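Local atomic coordinates of MS5a (Brassica napus, PDB entry 6L77), a protein that is of unknown molecular function but is linked to meiosis and, through its cystatin-like folds, appears to enhance papain activity in a non-canonical way. Residues T31-H36 against A58-T63; D107-W112 against L187-Y192; F124-Q129 against V174-V179. All blocks are in the same frame, centred on the assembly; numbering follows the deposited sequence.

Contact 1: T31-H36 against A58-T63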
loop_
_atom_site.group_PDB
_atom_site.type_symbol
_atom_site.label_atom_id
_atom_site.label_comp_id
_atom_site.label_asym_id
_atom_site.label_seq_id
_atom_site.Cartn_x
_atom_site.Cartn_y
_atom_site.Cartn_z
ATOM N N THR A 31 -12.724 -8.973 6.302
ATOM C CA THR A 31 -12.804 -8.603 7.707
ATOM C C THR A 31 -12.430 -7.136 7.889
ATOM O O THR A 31 -12.064 -6.430 6.944
ATOM C CB THR A 31 -11.896 -9.503 8.549
ATOM O OG1 THR A 31 -10.569 -9.501 7.991
ATOM C CG2 THR A 31 -12.419 -10.934 8.572
ATOM N N ASN A 32 -12.535 -6.670 9.146
ATOM C CA ASN A 32 -12.239 -5.282 9.516
ATOM C C ASN A 32 -11.420 -5.298 10.805
ATOM O O ASN A 32 -11.875 -4.877 11.873
ATOM C CB ASN A 32 -13.516 -4.456 9.693
ATOM C CG ASN A 32 -14.167 -4.127 8.377
ATOM O OD1 ASN A 32 -13.809 -3.150 7.730
ATOM N ND2 ASN A 32 -15.095 -4.966 7.952
ATOM N N LEU A 33 -10.204 -5.830 10.714
ATOM C CA LEU A 33 -9.282 -5.777 11.835
ATOM C C LEU A 33 -8.481 -4.485 11.763
ATOM O O LEU A 33 -8.004 -4.096 10.691
ATOM C CB LEU A 33 -8.322 -6.969 11.827
ATOM C CG LEU A 33 -8.915 -8.370 11.939
ATOM C CD1 LEU A 33 -7.752 -9.348 12.066
ATOM C CD2 LEU A 33 -9.835 -8.473 13.137
ATOM N N TYR A 34 -8.327 -3.833 12.910
ATOM C CA TYR A 34 -7.614 -2.568 12.992
ATOM C C TYR A 34 -6.382 -2.722 13.871
ATOM O O TYR A 34 -6.383 -3.483 14.842
ATOM C CB TYR A 34 -8.510 -1.460 13.557
ATOM C CG TYR A 34 -9.761 -1.243 12.750
ATOM C CD1 TYR A 34 -9.698 -0.716 11.462
ATOM C CD2 TYR A 34 -11.006 -1.566 13.270
ATOM C CE1 TYR A 34 -10.860 -0.521 10.711
ATOM C CE2 TYR A 34 -12.174 -1.367 12.522
ATOM C CZ TYR A 34 -12.087 -0.844 11.258
ATOM O OH TYR A 34 -13.245 -0.651 10.531
ATOM N N LEU A 35 -5.332 -1.982 13.531
ATOM C CA LEU A 35 -4.107 -2.056 14.315
ATOM C C LEU A 35 -4.334 -1.443 15.690
ATOM O O LEU A 35 -4.770 -0.293 15.813
ATOM C CB LEU A 35 -2.968 -1.338 13.586
ATOM C CG LEU A 35 -1.663 -1.237 14.369
ATOM C CD1 LEU A 35 -1.101 -2.644 14.650
ATOM C CD2 LEU A 35 -0.645 -0.376 13.606
ATOM N N HIS A 36 -4.043 -2.213 16.733
ATOM C CA HIS A 36 -4.109 -1.693 18.089
ATOM C C HIS A 36 -2.730 -1.298 18.603
ATOM O O HIS A 36 -2.540 -0.172 19.064
ATOM C CB HIS A 36 -4.758 -2.728 19.018
ATOM C CG HIS A 36 -4.741 -2.340 20.465
ATOM N ND1 HIS A 36 -5.461 -1.274 20.962
ATOM C CD2 HIS A 36 -4.100 -2.887 21.523
ATOM C CE1 HIS A 36 -5.259 -1.177 22.264
ATOM N NE2 HIS A 36 -4.430 -2.139 22.630
ATOM N N ALA A 58 -4.288 -6.753 16.840
ATOM C CA ALA A 58 -5.369 -6.151 16.074
ATOM C C ALA A 58 -6.636 -6.122 16.916
ATOM O O ALA A 58 -6.897 -7.053 17.686
ATOM C CB ALA A 58 -5.632 -6.923 14.779
ATOM N N GLU A 59 -7.419 -5.056 16.769
ATOM C CA GLU A 59 -8.729 -4.972 17.401
ATOM C C GLU A 59 -9.799 -5.416 16.409
ATOM O O GLU A 59 -9.778 -5.026 15.233
ATOM C CB GLU A 59 -9.029 -3.550 17.900
ATOM C CG GLU A 59 -10.402 -3.470 18.589
ATOM C CD GLU A 59 -10.679 -2.143 19.310
ATOM O OE1 GLU A 59 -9.867 -1.194 19.226
ATOM O OE2 GLU A 59 -11.726 -2.066 19.980
ATOM N N ASP A 60 -10.740 -6.231 16.895
ATOM C CA ASP A 60 -11.891 -6.687 16.117
ATOM C C ASP A 60 -13.154 -6.174 16.800
ATOM O O ASP A 60 -13.676 -6.819 17.721
ATOM C CB ASP A 60 -11.912 -8.214 16.010
ATOM C CG ASP A 60 -13.203 -8.750 15.391
ATOM O OD1 ASP A 60 -13.948 -7.973 14.751
ATOM O OD2 ASP A 60 -13.484 -9.953 15.578
ATOM N N PRO A 61 -13.676 -5.023 16.381
ATOM C CA PRO A 61 -14.832 -4.444 17.086
ATOM C C PRO A 61 -16.090 -5.283 16.981
ATOM O O PRO A 61 -17.005 -5.088 17.786
ATOM C CB PRO A 61 -15.015 -3.082 16.397
ATOM C CG PRO A 61 -13.616 -2.749 15.853
ATOM C CD PRO A 61 -13.090 -4.092 15.397
ATOM N N ALA A 62 -16.169 -6.195 16.003
ATOM C CA ALA A 62 -17.374 -7.012 15.874
ATOM C C ALA A 62 -17.533 -7.965 17.050
ATOM O O ALA A 62 -18.663 -8.309 17.404
ATOM C CB ALA A 62 -17.353 -7.779 14.553
ATOM N N THR A 63 -16.425 -8.402 17.665
ATOM C CA THR A 63 -16.479 -9.250 18.850
ATOM C C THR A 63 -15.837 -8.617 20.074
ATOM O O THR A 63 -15.790 -9.262 21.128
ATOM C CB THR A 63 -15.799 -10.602 18.578
ATOM O OG1 THR A 63 -14.404 -10.388 18.368
ATOM C CG2 THR A 63 -16.389 -11.245 17.333
HETATM O O HOH W 1 -14.128 -6.349 12.906
HETATM O O HOH W 2 -7.333 -0.076 19.277
#
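Y34 and E59 form the antiparallel hydrogen-bonded pair that ties the open end of the hairpin made by strands 34-45 and 49-60. Y34 N gives its hydrogen to E59 O at 3.0 Å in a nearly straight bond of 170°. In return E59 N donates to Y34 O over 2.7 Å, at 158°. Both carbonyl oxygens also receive a CA-H: A58 CA lies 3.1 Å from Y34 O, and L33 CA comes up to E59 O. The next pair, L35 with A58, is non-hydrogen-bonded, and the two short strand ends run at 124° to each other, a marked twist away from strict antiparallel.

The apolar contacts fall into two groups. L33 CB rests 4.0 Å from A58 CB, while its CD2 reaches D60 CB at 3.6 Å; L33 also meets Y25 of helix 12-29. On the face that carries Y34 and E59, P61 sets its ring crosswise to the tyrosine, with P61 CG 3.9 Å from Y34 CD2, near the plane and at the edge of the ring.

Two waters bridge polar groups across the contact. One donates to N32 O, a backbone carbonyl, and to D60 OD1, and D60 OD1 also accepts from A62 N, from above the carboxylate plane, in an Asx turn. A second water lies 2.8 Å from H36 ND1, at the edge of the imidazole, and donates to E59 OE1, also at 2.8 Å. E59 comes to this water on an extended chain with CG anti to its backbone N. H36 meets F66 edge-to-face.

Direct backbone bonds thus fix the pairing, whereas the carboxylate of E59 and the imidazole of H36 are bridged by a water; a nearby carboxylate would probably favour protonation of H36, though only modestly.

Contact 2: D107-W112 against L187-Y192; sequences DLPDKW and LVYIRY
L187 begins the encounter by meeting L108 and P109 of the loop before helix 115-119. Its CD2 comes tip to tip with the proline, 3.6 Å from P109 CG, while its CD1 sits 4.0 Å from L108 CD2. Y189, two residues on, carries the centre of the contact. Its CB lies 3.7 Å from the centroid of the six-membered ring of W112, over the face and 21° off the normal, a CH-pi contact. The phenol presents its edge to that same indole in an edge-to-face pair, the planes at 57°. At the far end Y189 OH approaches P109 CG to 3.2 Å and shares a water with K111 O, 2.7 Å from the hydroxyl. An alanine here would keep CB over the indole but would probably open a gap beside P109 and leave the water that bonds K111 O without its phenolic partner.

Strand 186-195 belongs to the antiparallel sheet of a cystatin-like fold, in which a sheet packs against a helix: V188 and I190 direct side chains to helix 138-150, and the loop 107-112 covers the other face. At I190 the contact is mostly backbone, its N lying 3.7 Å from W112 CZ3. W112 CB points away from the strand, yet the ring comes back: CG stands anti to the backbone N (chi1 -160°), and the turn about the next bond brings the six-membered ring over Y189 CB. R191 offers its N at the edge of that indole and its CB to W112 CZ3, at 3.8 Å; its guanidinium leaves the contact for a salt bridge with D193.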
loop_
_atom_site.group_PDB
_atom_site.type_symbol
_atom_site.label_atom_id
_atom_site.label_comp_id
_atom_site.label_asym_id
_atom_site.label_seq_id
_atom_site.Cartn_x
_atom_site.Cartn_y
_atom_site.Cartn_z
ATOM N N ASP A 107 9.131 -2.876 -15.406
ATOM C CA ASP A 107 9.198 -1.423 -15.303
ATOM C C ASP A 107 7.841 -0.834 -14.929
ATOM O O ASP A 107 6.787 -1.359 -15.293
ATOM C CB ASP A 107 9.667 -0.811 -16.631
ATOM C CG ASP A 107 11.124 -1.111 -16.947
ATOM O OD1 ASP A 107 11.859 -1.588 -16.054
ATOM O OD2 ASP A 107 11.537 -0.864 -18.098
ATOM N N LEU A 108 7.879 0.296 -14.159
ATOM C CA LEU A 108 6.706 1.104 -13.870
ATOM C C LEU A 108 6.544 2.195 -14.922
ATOM O O LEU A 108 7.536 2.687 -15.469
ATOM C CB LEU A 108 6.830 1.763 -12.502
ATOM C CG LEU A 108 6.658 0.900 -11.260
ATOM C CD1 LEU A 108 7.112 1.677 -10.034
ATOM C CD2 LEU A 108 5.211 0.482 -11.120
ATOM N N PRO A 109 5.307 2.593 -15.207
ATOM C CA PRO A 109 5.095 3.803 -16.006
ATOM C C PRO A 109 5.622 5.026 -15.268
ATOM O O PRO A 109 5.552 5.110 -14.043
ATOM C CB PRO A 109 3.573 3.856 -16.184
ATOM C CG PRO A 109 3.026 3.000 -15.123
ATOM C CD PRO A 109 4.041 1.944 -14.831
ATOM N N ASP A 110 6.166 5.979 -16.021
ATOM C CA ASP A 110 6.786 7.138 -15.396
ATOM C C ASP A 110 5.879 8.359 -15.341
ATOM O O ASP A 110 6.269 9.373 -14.753
ATOM C CB ASP A 110 8.094 7.494 -16.113
ATOM C CG ASP A 110 7.878 7.917 -17.545
ATOM O OD1 ASP A 110 6.926 7.413 -18.180
ATOM O OD2 ASP A 110 8.665 8.755 -18.037
ATOM N N LYS A 111 4.682 8.295 -15.930
ATOM C CA LYS A 111 3.780 9.437 -15.944
ATOM C C LYS A 111 2.349 8.975 -15.711
ATOM O O LYS A 111 1.991 7.818 -15.954
ATOM C CB LYS A 111 3.830 10.214 -17.273
ATOM C CG LYS A 111 5.200 10.697 -17.706
ATOM C CD LYS A 111 5.105 11.454 -19.027
ATOM C CE LYS A 111 6.457 11.558 -19.718
ATOM N NZ LYS A 111 7.506 12.168 -18.854
ATOM N N TRP A 112 1.545 9.914 -15.226
ATOM C CA TRP A 112 0.099 9.761 -15.191
ATOM C C TRP A 112 -0.411 9.299 -16.558
ATOM O O TRP A 112 0.126 9.722 -17.589
ATOM C CB TRP A 112 -0.544 11.106 -14.835
ATOM C CG TRP A 112 -1.939 10.986 -14.317
ATOM C CD1 TRP A 112 -3.104 11.030 -15.035
ATOM C CD2 TRP A 112 -2.312 10.779 -12.958
ATOM N NE1 TRP A 112 -4.183 10.863 -14.194
ATOM C CE2 TRP A 112 -3.719 10.713 -12.912
ATOM C CE3 TRP A 112 -1.589 10.651 -11.768
ATOM C CZ2 TRP A 112 -4.415 10.516 -11.718
ATOM C CZ3 TRP A 112 -2.278 10.460 -10.592
ATOM C CH2 TRP A 112 -3.675 10.388 -10.573
ATOM N N LEU A 187 -2.558 -1.293 -10.856
ATOM C CA LEU A 187 -1.592 -0.211 -10.987
ATOM C C LEU A 187 -2.306 1.064 -10.552
ATOM O O LEU A 187 -3.333 1.428 -11.135
ATOM C CB LEU A 187 -1.090 -0.124 -12.433
ATOM C CG LEU A 187 0.059 0.795 -12.818
ATOM C CD1 LEU A 187 1.313 0.404 -12.089
ATOM C CD2 LEU A 187 0.296 0.725 -14.317
ATOM N N VAL A 188 -1.791 1.724 -9.510
ATOM C CA VAL A 188 -2.496 2.828 -8.861
ATOM C C VAL A 188 -1.724 4.121 -9.080
ATOM O O VAL A 188 -0.524 4.188 -8.792
ATOM C CB VAL A 188 -2.688 2.565 -7.357
ATOM C CG1 VAL A 188 -3.636 3.599 -6.779
ATOM C CG2 VAL A 188 -3.213 1.154 -7.120
ATOM N N TYR A 189 -2.418 5.153 -9.560
ATOM C CA TYR A 189 -1.863 6.495 -9.721
ATOM C C TYR A 189 -2.570 7.409 -8.734
ATOM O O TYR A 189 -3.800 7.525 -8.773
ATOM C CB TYR A 189 -2.071 7.022 -11.143
ATOM C CG TYR A 189 -1.547 6.128 -12.246
ATOM C CD1 TYR A 189 -2.324 5.093 -12.759
ATOM C CD2 TYR A 189 -0.286 6.339 -12.800
ATOM C CE1 TYR A 189 -1.857 4.291 -13.790
ATOM C CE2 TYR A 189 0.191 5.536 -13.822
ATOM C CZ TYR A 189 -0.602 4.519 -14.315
ATOM O OH TYR A 189 -0.132 3.731 -15.337
ATOM N N ILE A 190 -1.808 8.066 -7.867
ATOM C CA ILE A 190 -2.383 8.888 -6.811
ATOM C C ILE A 190 -1.816 10.289 -6.925
ATOM O O ILE A 190 -0.602 10.484 -6.799
ATOM C CB ILE A 190 -2.107 8.310 -5.416
ATOM C CG1 ILE A 190 -2.563 6.850 -5.370
ATOM C CG2 ILE A 190 -2.817 9.175 -4.353
ATOM C CD1 ILE A 190 -2.242 6.118 -4.068
ATOM N N ARG A 191 -2.693 11.260 -7.150
ATOM C CA ARG A 191 -2.333 12.668 -7.163
ATOM C C ARG A 191 -2.737 13.259 -5.816
ATOM O O ARG A 191 -3.917 13.212 -5.451
ATOM C CB ARG A 191 -3.033 13.380 -8.323
ATOM C CG ARG A 191 -2.937 14.901 -8.304
ATOM C CD ARG A 191 -1.573 15.427 -8.735
ATOM N NE ARG A 191 -1.596 16.885 -8.708
ATOM C CZ ARG A 191 -1.430 17.618 -7.610
ATOM N NH1 ARG A 191 -1.501 18.937 -7.680
ATOM N NH2 ARG A 191 -1.189 17.035 -6.443
ATOM N N TYR A 192 -1.764 13.791 -5.067
ATOM C CA TYR A 192 -2.092 14.298 -3.740
ATOM C C TYR A 192 -1.253 15.522 -3.406
ATOM O O TYR A 192 -0.146 15.699 -3.925
ATOM C CB TYR A 192 -1.924 13.210 -2.669
ATOM C CG TYR A 192 -0.499 12.726 -2.426
ATOM C CD1 TYR A 192 0.084 11.760 -3.246
ATOM C CD2 TYR A 192 0.246 13.208 -1.354
ATOM C CE1 TYR A 192 1.384 11.294 -3.005
ATOM C CE2 TYR A 192 1.539 12.757 -1.111
ATOM C CZ TYR A 192 2.102 11.794 -1.937
ATOM O OH TYR A 192 3.394 11.348 -1.697
HETATM O O HOH W 3 0.636 5.333 -17.405
#

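Contact 3: F124-Q129 against V174-V179; sequences FLYKMQ and VPRETV
The Y126 ring takes V179 CG2 over the centre of one face, 3.6 Å from the centroid and 11° off the normal, a CH-pi contact. At its edge, near the plane, is V174 O, to which Y126 OH donates over 2.6 Å. The guanidinium of R176 is the second flat group: M128 SE, 3.7 Å from R176 NH1, and Y126 CB lie over the same face, while K127 O sits in plane at the edge.

That carbonyl is gripped by two nitrogens. R176 NH1 donates to K127 O at 2.9 Å and R176 NH2 at 3.2 Å, both from above one face of the carbonyl plane. D132 makes a salt bridge with NH1, which would probably offset the positive charge, and the two bonds to K127 O restrain the guanidinium's rotation. M128, a selenomethionine, is bent at chi2 (-48°), which sets SE beside the guanidinium; its CE lies 3.7 Å from V179 CG1.

Strand 124-127 is an outermost strand of the sheet, paired with strand 161-170, and the start of helix 176-181 lies against both, V179 touching V168 and T170. Q129, the N-cap of helix 130-135, donates its backbone N to D132, linking that helix to the same cluster.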
loop_
_atom_site.group_PDB
_atom_site.type_symbol
_atom_site.label_atom_id
_atom_site.label_comp_id
_atom_site.label_asym_id
_atom_site.label_seq_id
_atom_site.Cartn_x
_atom_site.Cartn_y
_atom_site.Cartn_z
ATOM N N PHE A 124 -7.593 -1.077 -19.319
ATOM C CA PHE A 124 -8.770 -0.887 -18.462
ATOM C C PHE A 124 -8.414 0.033 -17.305
ATOM O O PHE A 124 -7.780 -0.392 -16.340
ATOM C CB PHE A 124 -9.277 -2.247 -18.002
ATOM C CG PHE A 124 -9.423 -3.192 -19.138
ATOM C CD1 PHE A 124 -10.362 -2.936 -20.130
ATOM C CD2 PHE A 124 -8.570 -4.269 -19.283
ATOM C CE1 PHE A 124 -10.492 -3.774 -21.219
ATOM C CE2 PHE A 124 -8.682 -5.111 -20.371
ATOM C CZ PHE A 124 -9.651 -4.863 -21.347
ATOM N N LEU A 125 -8.828 1.297 -17.408
ATOM C CA LEU A 125 -8.479 2.331 -16.440
ATOM C C LEU A 125 -9.733 2.843 -15.744
ATOM O O LEU A 125 -10.766 3.048 -16.383
ATOM C CB LEU A 125 -7.737 3.497 -17.124
ATOM C CG LEU A 125 -6.300 3.131 -17.530
ATOM C CD1 LEU A 125 -6.278 2.483 -18.896
ATOM C CD2 LEU A 125 -5.399 4.357 -17.514
ATOM N N TYR A 126 -9.632 3.049 -14.435
ATOM C CA TYR A 126 -10.771 3.421 -13.601
ATOM C C TYR A 126 -10.453 4.748 -12.930
ATOM O O TYR A 126 -9.589 4.805 -12.049
ATOM C CB TYR A 126 -11.062 2.329 -12.564
ATOM C CG TYR A 126 -11.390 1.002 -13.200
ATOM C CD1 TYR A 126 -10.388 0.203 -13.743
ATOM C CD2 TYR A 126 -12.703 0.549 -13.283
ATOM C CE1 TYR A 126 -10.688 -1.001 -14.359
ATOM C CE2 TYR A 126 -13.005 -0.659 -13.883
ATOM C CZ TYR A 126 -11.982 -1.435 -14.411
ATOM O OH TYR A 126 -12.255 -2.641 -15.030
ATOM N N LYS A 127 -11.136 5.810 -13.361
ATOM C CA LYS A 127 -11.022 7.126 -12.738
ATOM C C LYS A 127 -11.890 7.137 -11.487
ATOM O O LYS A 127 -13.127 7.162 -11.576
ATOM C CB LYS A 127 -11.460 8.239 -13.689
ATOM C CG LYS A 127 -10.709 8.323 -15.005
ATOM C CD LYS A 127 -11.158 9.560 -15.799
ATOM C CE LYS A 127 -10.716 9.511 -17.257
ATOM N NZ LYS A 127 -11.109 10.734 -18.020
HETATM N N MSE A 128 -11.249 7.139 -10.328
HETATM C CA MSE A 128 -11.967 7.004 -9.063
HETATM C C MSE A 128 -12.609 8.312 -8.633
HETATM O O MSE A 128 -12.101 9.393 -8.933
HETATM C CB MSE A 128 -11.028 6.502 -7.966
HETATM C CG MSE A 128 -10.529 5.074 -8.187
HETATM SE SE MSE A 128 -12.008 3.830 -8.639
HETATM C CE MSE A 128 -10.927 2.203 -8.908
ATOM N N GLN A 129 -13.748 8.199 -7.958
ATOM C CA GLN A 129 -14.422 9.331 -7.346
ATOM C C GLN A 129 -13.966 9.441 -5.894
ATOM O O GLN A 129 -13.485 8.476 -5.306
ATOM C CB GLN A 129 -15.947 9.157 -7.418
ATOM C CG GLN A 129 -16.747 10.423 -7.142
ATOM C CD GLN A 129 -17.926 10.187 -6.202
ATOM O OE1 GLN A 129 -17.897 10.592 -5.033
ATOM N NE2 GLN A 129 -18.970 9.534 -6.713
ATOM N N VAL A 174 -13.048 -5.522 -15.537
ATOM C CA VAL A 174 -13.849 -6.009 -14.411
ATOM C C VAL A 174 -14.702 -4.867 -13.866
ATOM O O VAL A 174 -14.452 -3.689 -14.170
ATOM C CB VAL A 174 -12.955 -6.611 -13.302
ATOM C CG1 VAL A 174 -12.148 -7.781 -13.854
ATOM C CG2 VAL A 174 -12.028 -5.554 -12.710
ATOM N N PRO A 175 -15.724 -5.177 -13.053
ATOM C CA PRO A 175 -16.511 -4.096 -12.436
ATOM C C PRO A 175 -15.650 -3.273 -11.491
ATOM O O PRO A 175 -14.714 -3.777 -10.865
ATOM C CB PRO A 175 -17.621 -4.841 -11.675
ATOM C CG PRO A 175 -17.718 -6.173 -12.333
ATOM C CD PRO A 175 -16.293 -6.499 -12.729
ATOM N N ARG A 176 -15.998 -1.990 -11.377
ATOM C CA ARG A 176 -15.270 -1.085 -10.487
ATOM C C ARG A 176 -15.204 -1.630 -9.065
ATOM O O ARG A 176 -14.176 -1.504 -8.395
ATOM C CB ARG A 176 -15.941 0.291 -10.510
ATOM C CG ARG A 176 -15.349 1.349 -9.569
ATOM C CD ARG A 176 -16.070 2.685 -9.861
ATOM N NE ARG A 176 -15.655 3.147 -11.183
ATOM C CZ ARG A 176 -15.084 4.319 -11.421
ATOM N NH1 ARG A 176 -14.924 5.191 -10.430
ATOM N NH2 ARG A 176 -14.685 4.620 -12.651
ATOM N N GLU A 177 -16.291 -2.245 -8.586
ATOM C CA GLU A 177 -16.289 -2.788 -7.229
ATOM C C GLU A 177 -15.185 -3.825 -7.047
ATOM O O GLU A 177 -14.556 -3.898 -5.982
ATOM C CB GLU A 177 -17.656 -3.402 -6.907
ATOM C CG GLU A 177 -18.841 -2.512 -7.235
ATOM C CD GLU A 177 -19.328 -2.700 -8.663
ATOM O OE1 GLU A 177 -20.106 -3.651 -8.911
ATOM O OE2 GLU A 177 -18.913 -1.915 -9.538
ATOM N N THR A 178 -14.942 -4.643 -8.073
ATOM C CA THR A 178 -13.856 -5.618 -8.009
ATOM C C THR A 178 -12.505 -4.930 -7.914
ATOM O O THR A 178 -11.623 -5.375 -7.167
ATOM C CB THR A 178 -13.910 -6.521 -9.240
ATOM O OG1 THR A 178 -15.156 -7.225 -9.240
ATOM C CG2 THR A 178 -12.760 -7.519 -9.238
ATOM N N VAL A 179 -12.319 -3.841 -8.663
ATOM C CA VAL A 179 -11.043 -3.132 -8.620
ATOM C C VAL A 179 -10.738 -2.654 -7.209
ATOM O O VAL A 179 -9.587 -2.692 -6.757
ATOM C CB VAL A 179 -11.061 -1.965 -9.622
ATOM C CG1 VAL A 179 -9.745 -1.221 -9.603
ATOM C CG2 VAL A 179 -11.342 -2.488 -11.042
#

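How the contacts relate
From the N terminus, the chain passes through helix 12-29 into contact 1, which closes the hairpin 34-45/49-60 at its open end, at one edge of the long antiparallel sheet. That hairpin is complete before the others begin. Contact 2 then opens at 107-112; the chain goes on to 124-129, where contact 3 opens, and returns at 174-179 to close it before 187-192 closes contact 2. Contact 3 is therefore enclosed by contact 2, their centres about 15 Å apart. Contact 3 joins helix 176-181 to the opposite outer strand, and contact 2 ties a loop to an inner strand. Contacts 1 and 2, centres about 31 Å apart, lie on opposite sides of the chain's centre.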